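PDB 2RIU: 3,4-dihydroxy-2-butanone 4-phosphate synthase from Candida albicans, which catalyses the conversion of D-ribulose 5-phosphate to formate and 3,4-dihydroxy-2-butanone 4-phosphate, a reaction that probably depends on magnesium or manganese. Local coordinates for residues Gly18-Val23 / Gly33-Ala38; Glu45-Leu50 / Ala161-Glu166. All coordinates share one frame; numbering follows the deposited sequence.

In the fold
Contacts 1 and 2 come in series along the chain, and their centres lie about 8 Å apart, both near the middle of the molecule. Contact 1 is the beta hairpin of strands 21-24 and 34-38. Contact 2 sets helix 44-52, the next element after that hairpin, against strand 162-166. The two share one mixed sheet, in which strand 34-38 lies between strands 21-24 and 162-166. Lys46 NZ also reaches Gly18 O, a probable hydrogen bond of 2.7 Å. Through Leu50, which packs on Leu35, Val163 and Cys165, helix 44-52 lies on one face of the sheet; ribulose-5-phosphate is bound beside the other, near Asp34, Ile164 and Glu166.

Contact 1: residues Gly18-Val23 / Gly33-Ala38; sequences GEFLIV and GDLIMA. With 5RP (ribulose-5-phosphate), chain B.
Met37 CG is tucked between N and C of its own backbone (chi1 72°), and a bend at chi3 (-71°) turns the methyl CE to Gly18 O. Phe20 CG lies opposite its carbonyl carbon (chi1 -72°), which swings the ring against Met37. Together these torsions place Met37 SD over one face of the ring, 3.9 Å from the Phe20 centroid and shifted toward the rim. This is a Met-aromatic contact. Next to it, Leu35 CD2 packs against Phe20 CB and Ile22 CG1. Leu35 and Ile22 form a non-hydrogen-bonded pair. Val23 CG2 meets Ile36 CD1 at 3.6 Å, with the two side chains crossing at about a right angle.

Four backbone bonds join the antiparallel strands. Leu21 and Ile36 bond in both directions, with Leu21 N 2.8 Å from Ile36 O. Val23 and Asp34 do the same, but Asp34 N to Val23 O is longer at 3.2 Å. Beyond the paired residues, a water links Glu19 O to Ala38 N. Asp34 OD2 accepts a hydrogen bond from O13 of ribulose-5-phosphate at 3.3 Å, so the hairpin carries part of the substrate site.

Helix 44-52 packs on Phe20 and, through Phe49 and Leu50, on Leu35, which shares its sheet face with Ile22. Helix 145-155 covers the face with Leu21, Asp34 and Ile36. Backbone bonds continue the sheet from Ile22 to Ile193 and from Leu35 to Cys165.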
ATOM      1  N   GLY A  18     -20.091  12.034  -1.138  1.00 14.95           N
ATOM      2  CA  GLY A  18     -19.009  11.338  -0.449  1.00 14.15           C
ATOM      3  C   GLY A  18     -19.064   9.822  -0.451  1.00 13.40           C
ATOM      4  O   GLY A  18     -18.430   9.179   0.389  1.00 13.51           O
ATOM      5  N   GLU A  19     -19.811   9.247  -1.389  1.00 12.51           N
ATOM      6  CA  GLU A  19     -19.840   7.799  -1.545  1.00 12.39           C
ATOM      7  C   GLU A  19     -18.700   7.366  -2.453  1.00 11.28           C
ATOM      8  O   GLU A  19     -18.255   8.129  -3.316  1.00 11.31           O
ATOM      9  CB  GLU A  19     -21.156   7.337  -2.175  1.00 11.91           C
ATOM     10  CG  GLU A  19     -22.406   7.593  -1.345  1.00 12.77           C
ATOM     11  CD  GLU A  19     -23.667   7.098  -2.038  1.00 13.46           C
ATOM     12  OE1 GLU A  19     -24.664   7.852  -2.096  1.00 17.18           O
ATOM     13  OE2 GLU A  19     -23.660   5.964  -2.539  1.00 13.96           O
ATOM     14  N   PHE A  20     -18.237   6.137  -2.252  1.00 10.88           N
ATOM     15  CA  PHE A  20     -17.392   5.465  -3.223  1.00 10.33           C
ATOM     16  C   PHE A  20     -18.227   5.096  -4.433  1.00 10.68           C
ATOM     17  O   PHE A  20     -19.454   4.938  -4.340  1.00 10.10           O
ATOM     18  CB  PHE A  20     -16.836   4.158  -2.651  1.00 10.49           C
ATOM     19  CG  PHE A  20     -15.780   4.341  -1.602  1.00  9.84           C
ATOM     20  CD1 PHE A  20     -16.093   4.174  -0.256  1.00  9.71           C
ATOM     21  CD2 PHE A  20     -14.469   4.647  -1.957  1.00 10.51           C
ATOM     22  CE1 PHE A  20     -15.108   4.324   0.724  1.00  9.33           C
ATOM     23  CE2 PHE A  20     -13.486   4.804  -0.986  1.00 10.07           C
ATOM     24  CZ  PHE A  20     -13.808   4.640   0.356  1.00  9.15           C
ATOM     25  N   LEU A  21     -17.546   4.964  -5.567  1.00 10.12           N
ATOM     26  CA  LEU A  21     -18.074   4.227  -6.705  1.00 10.01           C
ATOM     27  C   LEU A  21     -17.124   3.080  -6.979  1.00 10.06           C
ATOM     28  O   LEU A  21     -15.922   3.201  -6.742  1.00 10.42           O
ATOM     29  CB  LEU A  21     -18.161   5.116  -7.948  1.00 10.02           C
ATOM     30  CG  LEU A  21     -19.144   6.290  -7.892  1.00  9.67           C
ATOM     31  CD1 LEU A  21     -18.931   7.221  -9.081  1.00  9.66           C
ATOM     32  CD2 LEU A  21     -20.587   5.794  -7.835  1.00 11.13           C
ATOM     33  N   ILE A  22     -17.670   1.959  -7.441  1.00 10.10           N
ATOM     34  CA  ILE A  22     -16.848   0.870  -7.962  1.00 10.48           C
ATOM     35  C   ILE A  22     -16.713   1.140  -9.458  1.00 10.64           C
ATOM     36  O   ILE A  22     -17.713   1.315 -10.161  1.00 10.38           O
ATOM     37  CB  ILE A  22     -17.472  -0.515  -7.690  1.00 10.50           C
ATOM     38  CG1 ILE A  22     -17.476  -0.806  -6.179  1.00 11.44           C
ATOM     39  CG2 ILE A  22     -16.718  -1.619  -8.459  1.00 11.00           C
ATOM     40  CD1 ILE A  22     -18.452  -1.875  -5.734  1.00 12.14           C
ATOM     41  N   VAL A  23     -15.470   1.215  -9.925  1.00 10.19           N
ATOM     42  CA  VAL A  23     -15.191   1.644 -11.292  1.00 10.40           C
ATOM     43  C   VAL A  23     -14.448   0.550 -12.066  1.00 10.54           C
ATOM     44  O   VAL A  23     -13.364   0.116 -11.667  1.00 10.46           O
ATOM     45  CB  VAL A  23     -14.414   2.985 -11.315  1.00 10.68           C
ATOM     46  CG1 VAL A  23     -14.153   3.434 -12.732  1.00 10.78           C
ATOM     47  CG2 VAL A  23     -15.191   4.080 -10.559  1.00 10.53           C
ATOM     48  N   GLY A  33     -12.138  -4.432 -10.418  1.00 12.76           N
ATOM     49  CA  GLY A  33     -12.741  -3.186  -9.943  1.00 12.15           C
ATOM     50  C   GLY A  33     -11.910  -2.406  -8.937  1.00 11.86           C
ATOM     51  O   GLY A  33     -11.198  -2.992  -8.112  1.00 11.71           O
ATOM     52  N   ASP A  34     -12.012  -1.080  -9.028  1.00 11.37           N
ATOM     53  CA  ASP A  34     -11.401  -0.138  -8.094  1.00 11.45           C
ATOM     54  C   ASP A  34     -12.488   0.588  -7.323  1.00 11.02           C
ATOM     55  O   ASP A  34     -13.501   0.983  -7.902  1.00 11.21           O
ATOM     56  CB  ASP A  34     -10.653   0.956  -8.862  1.00 11.75           C
ATOM     57  CG  ASP A  34      -9.204   0.640  -9.113  1.00 14.74           C
ATOM     58  OD1 ASP A  34      -8.788  -0.539  -9.027  1.00 15.39           O
ATOM     59  OD2 ASP A  34      -8.471   1.613  -9.412  1.00 17.61           O
ATOM     60  N   LEU A  35     -12.252   0.829  -6.039  1.00 10.24           N
ATOM     61  CA  LEU A  35     -13.051   1.818  -5.315  1.00  9.47           C
ATOM     62  C   LEU A  35     -12.462   3.200  -5.586  1.00  9.54           C
ATOM     63  O   LEU A  35     -11.245   3.378  -5.513  1.00  9.10           O
ATOM     64  CB  LEU A  35     -13.029   1.531  -3.818  1.00  9.60           C
ATOM     65  CG  LEU A  35     -13.900   0.378  -3.317  1.00  9.23           C
ATOM     66  CD1 LEU A  35     -13.580   0.095  -1.852  1.00  9.03           C
ATOM     67  CD2 LEU A  35     -15.391   0.694  -3.511  1.00  8.05           C
ATOM     68  N   ILE A  36     -13.324   4.166  -5.911  1.00  9.27           N
ATOM     69  CA  ILE A  36     -12.894   5.553  -6.143  1.00  9.31           C
ATOM     70  C   ILE A  36     -13.842   6.501  -5.416  1.00  9.38           C
ATOM     71  O   ILE A  36     -15.056   6.345  -5.495  1.00  9.80           O
ATOM     72  CB  ILE A  36     -12.896   5.909  -7.659  1.00  9.31           C
ATOM     73  CG1 ILE A  36     -12.059   4.902  -8.466  1.00  9.07           C
ATOM     74  CG2 ILE A  36     -12.433   7.365  -7.890  1.00  9.18           C
ATOM     75  CD1 ILE A  36     -11.828   5.279  -9.928  1.00  9.53           C
ATOM     76  N   MET A  37     -13.297   7.491  -4.714  1.00  9.52           N
ATOM     77  CA  MET A  37     -14.133   8.560  -4.168  1.00  9.21           C
ATOM     78  C   MET A  37     -13.407   9.889  -4.199  1.00  9.03           C
ATOM     79  O   MET A  37     -12.210   9.945  -4.514  1.00  8.69           O
ATOM     80  CB  MET A  37     -14.630   8.234  -2.752  1.00  9.68           C
ATOM     81  CG  MET A  37     -13.565   8.302  -1.651  1.00  9.63           C
ATOM     82  SD  MET A  37     -14.329   8.305  -0.012  1.00  9.94           S
ATOM     83  CE  MET A  37     -15.047   9.948   0.008  1.00 10.14           C
ATOM     84  N   ALA A  38     -14.129  10.961  -3.886  1.00  8.62           N
ATOM     85  CA  ALA A  38     -13.538  12.297  -3.915  1.00  8.66           C
ATOM     86  C   ALA A  38     -12.485  12.445  -2.821  1.00  8.77           C
ATOM     87  O   ALA A  38     -12.737  12.103  -1.663  1.00  9.05           O
ATOM     88  CB  ALA A  38     -14.614  13.358  -3.773  1.00  8.63           C
TER
HETATM   89  C2  5RP B 701      -4.556   0.089 -12.203  1.00 34.28           C
HETATM   90  C3  5RP B 701      -5.188   0.911 -11.104  1.00 33.27           C
HETATM   91  C5  5RP B 701      -4.360   1.546 -10.017  1.00 31.91           C
HETATM   92  O13 5RP B 701      -5.246   2.099  -9.034  1.00 32.94           O
HETATM   93  C6  5RP B 701      -3.385   2.628 -10.507  1.00 28.79           C
HETATM   94  O14 5RP B 701      -2.784   3.220  -9.350  1.00 29.79           O
HETATM   95  C7  5RP B 701      -4.003   3.755 -11.338  1.00 26.05           C
HETATM   96  O8  5RP B 701      -4.598   3.211 -12.511  1.00 22.53           O
HETATM   97  P9  5RP B 701      -4.280   3.738 -13.992  1.00 18.62           P
HETATM   98  O12 5RP B 701      -2.845   3.357 -14.272  1.00 19.01           O
HETATM   99  O11 5RP B 701      -4.515   5.232 -13.982  1.00 18.84           O
HETATM  100  O10 5RP B 701      -5.322   2.966 -14.765  1.00 18.67           O
HETATM  101  O4  5RP B 701      -6.398   1.050 -11.092  1.00 34.81           O
HETATM  102  O1  5RP B 701      -5.420  -1.021 -12.477  1.00 34.98           O
HETATM  103  O   HOH W   1     -16.979  10.706  -3.165  1.00 11.38           O

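Contact 2: residues Glu45-Leu50 / Ala161-Glu166; sequences EKMAFL and AGVICE. With 5RP (ribulose-5-phosphate), chain B.
Val163 is the first residue of strand 162-166 to meet helix 45-50. Its CG2 methyl, anti to the backbone N, is directed at the helix. Leu50 CD2 is 4.1 Å from Val163 CG2, and the two side chains run alongside each other, pointing opposite ways. Met47 CE approaches the same methyl more loosely, at 4.3 Å from Val163 CG2.

Ile164 CB points away from the helix, and its CD1 ends 3.3 Å from O13 of ribulose-5-phosphate. Cys165 turns back to the helix. With chi1 -177° and chi2 59°, Leu50 brings CD1 to 3.7 Å from Cys165 CB. The touch is on the CB methylene. Glu166 again faces the substrate, with OE2 3.5 Å from C5 of the sugar phosphate. Its OE1 is hydrogen-bonded to Ser55. The alternation of the strand thus gives one face to the apolar core under the helix and the other to the substrate pocket.

The contact is small and apolar, burying 171 Å² in all. Near Leu50 and Cys165 the backbones come closest, with CA atoms 7.0 Å apart. Helix 103-114 packs on both Met47 and Val163. Strand 162-166 pairs with strand 34-38, and Ile164 is also backbone-bonded to Cys59, at the start of strand 59-63.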
ATOM      1  N   GLU A  45     -12.936   6.878   8.654  1.00 11.11           N
ATOM      2  CA  GLU A  45     -13.755   5.680   8.529  1.00 11.30           C
ATOM      3  C   GLU A  45     -13.798   5.171   7.095  1.00 11.18           C
ATOM      4  O   GLU A  45     -13.705   3.969   6.861  1.00 11.04           O
ATOM      5  CB  GLU A  45     -15.167   5.954   9.044  1.00 11.84           C
ATOM      6  CG  GLU A  45     -15.238   6.161  10.559  1.00 13.40           C
ATOM      7  CD  GLU A  45     -14.931   7.585  11.031  1.00 16.28           C
ATOM      8  OE1 GLU A  45     -14.552   8.465  10.217  1.00 16.06           O
ATOM      9  OE2 GLU A  45     -15.080   7.824  12.254  1.00 18.26           O
ATOM     10  N   LYS A  46     -13.904   6.090   6.136  1.00 10.70           N
ATOM     11  CA  LYS A  46     -13.938   5.694   4.723  1.00 10.63           C
ATOM     12  C   LYS A  46     -12.584   5.178   4.242  1.00 10.33           C
ATOM     13  O   LYS A  46     -12.520   4.267   3.400  1.00 10.36           O
ATOM     14  CB  LYS A  46     -14.472   6.834   3.846  1.00 10.33           C
ATOM     15  CG  LYS A  46     -15.969   7.070   4.061  1.00 12.04           C
ATOM     16  CD  LYS A  46     -16.471   8.360   3.456  1.00 13.22           C
ATOM     17  CE  LYS A  46     -17.985   8.462   3.668  1.00 14.43           C
ATOM     18  NZ  LYS A  46     -18.585   9.684   3.064  1.00 15.41           N
ATOM     19  N   MET A  47     -11.504   5.754   4.772  1.00 10.03           N
ATOM     20  CA  MET A  47     -10.150   5.250   4.489  1.00  9.33           C
ATOM     21  C   MET A  47      -9.954   3.864   5.093  1.00  9.59           C
ATOM     22  O   MET A  47      -9.343   2.979   4.474  1.00  9.47           O
ATOM     23  CB  MET A  47      -9.078   6.217   5.018  1.00  9.18           C
ATOM     24  CG  MET A  47      -7.631   5.830   4.659  1.00  8.82           C
ATOM     25  SD  MET A  47      -7.299   5.679   2.887  1.00 10.03           S
ATOM     26  CE  MET A  47      -7.104   7.387   2.395  1.00  9.82           C
ATOM     27  N   ALA A  48     -10.469   3.671   6.302  1.00  9.54           N
ATOM     28  CA  ALA A  48     -10.397   2.361   6.943  1.00  9.49           C
ATOM     29  C   ALA A  48     -11.108   1.327   6.074  1.00  9.44           C
ATOM     30  O   ALA A  48     -10.596   0.229   5.879  1.00  9.19           O
ATOM     31  CB  ALA A  48     -10.996   2.406   8.334  1.00  9.34           C
ATOM     32  N   PHE A  49     -12.273   1.707   5.548  1.00  9.45           N
ATOM     33  CA  PHE A  49     -13.059   0.861   4.647  1.00  9.67           C
ATOM     34  C   PHE A  49     -12.280   0.537   3.366  1.00  9.61           C
ATOM     35  O   PHE A  49     -12.175  -0.627   2.961  1.00  9.63           O
ATOM     36  CB  PHE A  49     -14.386   1.558   4.315  1.00  9.89           C
ATOM     37  CG  PHE A  49     -15.319   0.736   3.466  1.00 10.18           C
ATOM     38  CD1 PHE A  49     -16.250  -0.110   4.054  1.00 11.18           C
ATOM     39  CD2 PHE A  49     -15.275   0.821   2.079  1.00 11.18           C
ATOM     40  CE1 PHE A  49     -17.122  -0.874   3.266  1.00 12.08           C
ATOM     41  CE2 PHE A  49     -16.141   0.068   1.289  1.00 11.26           C
ATOM     42  CZ  PHE A  49     -17.062  -0.781   1.886  1.00 11.41           C
ATOM     43  N   LEU A  50     -11.724   1.571   2.741  1.00  9.27           N
ATOM     44  CA  LEU A  50     -10.936   1.403   1.525  1.00  9.12           C
ATOM     45  C   LEU A  50      -9.773   0.436   1.744  1.00  9.62           C
ATOM     46  O   LEU A  50      -9.588  -0.496   0.974  1.00  9.47           O
ATOM     47  CB  LEU A  50     -10.414   2.757   1.033  1.00  8.86           C
ATOM     48  CG  LEU A  50      -9.617   2.735  -0.277  1.00  8.54           C
ATOM     49  CD1 LEU A  50     -10.474   2.173  -1.416  1.00  8.95           C
ATOM     50  CD2 LEU A  50      -9.112   4.124  -0.630  1.00  9.00           C
ATOM     51  N   ALA A 161      -9.304  16.067  -7.689  1.00 11.82           N
ATOM     52  CA  ALA A 161      -8.521  15.126  -6.899  1.00 11.16           C
ATOM     53  C   ALA A 161      -9.421  13.984  -6.471  1.00 10.55           C
ATOM     54  O   ALA A 161     -10.554  14.200  -6.036  1.00 10.65           O
ATOM     55  CB  ALA A 161      -7.949  15.819  -5.673  1.00 11.21           C
ATOM     56  N   GLY A 162      -8.908  12.767  -6.597  1.00  9.98           N
ATOM     57  CA  GLY A 162      -9.657  11.574  -6.188  1.00  9.29           C
ATOM     58  C   GLY A 162      -8.766  10.668  -5.370  1.00  9.04           C
ATOM     59  O   GLY A 162      -7.587  10.966  -5.179  1.00  9.27           O
ATOM     60  N   VAL A 163      -9.327   9.559  -4.893  1.00  8.72           N
ATOM     61  CA  VAL A 163      -8.555   8.568  -4.138  1.00  8.47           C
ATOM     62  C   VAL A 163      -9.058   7.182  -4.529  1.00  8.95           C
ATOM     63  O   VAL A 163     -10.264   6.964  -4.632  1.00  9.01           O
ATOM     64  CB  VAL A 163      -8.594   8.834  -2.604  1.00  8.29           C
ATOM     65  CG1 VAL A 163     -10.024   8.890  -2.075  1.00  7.92           C
ATOM     66  CG2 VAL A 163      -7.750   7.807  -1.824  1.00  8.85           C
ATOM     67  N   ILE A 164      -8.123   6.265  -4.776  1.00  9.04           N
ATOM     68  CA  ILE A 164      -8.444   4.990  -5.418  1.00  9.78           C
ATOM     69  C   ILE A 164      -7.669   3.821  -4.828  1.00  9.69           C
ATOM     70  O   ILE A 164      -6.565   3.996  -4.316  1.00  9.70           O
ATOM     71  CB  ILE A 164      -8.178   5.036  -6.953  1.00 10.09           C
ATOM     72  CG1 ILE A 164      -6.676   5.109  -7.272  1.00 10.55           C
ATOM     73  CG2 ILE A 164      -8.929   6.198  -7.611  1.00 10.20           C
ATOM     74  CD1 ILE A 164      -6.363   5.163  -8.776  1.00 11.67           C
ATOM     75  N   CYS A 165      -8.253   2.629  -4.914  1.00  9.71           N
ATOM     76  CA  CYS A 165      -7.523   1.400  -4.605  1.00  9.95           C
ATOM     77  C   CYS A 165      -8.270   0.206  -5.171  1.00 10.23           C
ATOM     78  O   CYS A 165      -9.489   0.262  -5.349  1.00 10.16           O
ATOM     79  CB  CYS A 165      -7.307   1.235  -3.094  1.00  9.91           C
ATOM     80  SG  CYS A 165      -5.819   0.263  -2.707  1.00 10.53           S
ATOM     81  N   GLU A 166      -7.530  -0.866  -5.442  1.00 10.04           N
ATOM     82  CA  GLU A 166      -8.065  -2.066  -6.097  1.00 10.45           C
ATOM     83  C   GLU A 166      -8.756  -3.000  -5.119  1.00 10.12           C
ATOM     84  O   GLU A 166      -8.163  -3.390  -4.114  1.00 10.27           O
ATOM     85  CB  GLU A 166      -6.930  -2.850  -6.763  1.00 10.58           C
ATOM     86  CG  GLU A 166      -6.078  -2.073  -7.740  1.00 12.38           C
ATOM     87  CD  GLU A 166      -4.819  -1.476  -7.121  1.00 13.03           C
ATOM     88  OE1 GLU A 166      -4.733  -1.315  -5.879  1.00 10.60           O
ATOM     89  OE2 GLU A 166      -3.908  -1.158  -7.906  1.00 15.23           O
TER
HETATM   90  C2  5RP B 701      -4.556   0.089 -12.203  1.00 34.28           C
HETATM   91  C3  5RP B 701      -5.188   0.911 -11.104  1.00 33.27           C
HETATM   92  C5  5RP B 701      -4.360   1.546 -10.017  1.00 31.91           C
HETATM   93  O13 5RP B 701      -5.246   2.099  -9.034  1.00 32.94           O
HETATM   94  C6  5RP B 701      -3.385   2.628 -10.507  1.00 28.79           C
HETATM   95  O14 5RP B 701      -2.784   3.220  -9.350  1.00 29.79           O
HETATM   96  C7  5RP B 701      -4.003   3.755 -11.338  1.00 26.05           C
HETATM   97  O8  5RP B 701      -4.598   3.211 -12.511  1.00 22.53           O
HETATM   98  P9  5RP B 701      -4.280   3.738 -13.992  1.00 18.62           P
HETATM   99  O12 5RP B 701      -2.845   3.357 -14.272  1.00 19.01           O
HETATM  100  O11 5RP B 701      -4.515   5.232 -13.982  1.00 18.84           O
HETATM  101  O10 5RP B 701      -5.322   2.966 -14.765  1.00 18.67           O
HETATM  102  O4  5RP B 701      -6.398   1.050 -11.092  1.00 34.81           O
HETATM  103  O1  5RP B 701      -5.420  -1.021 -12.477  1.00 34.98           O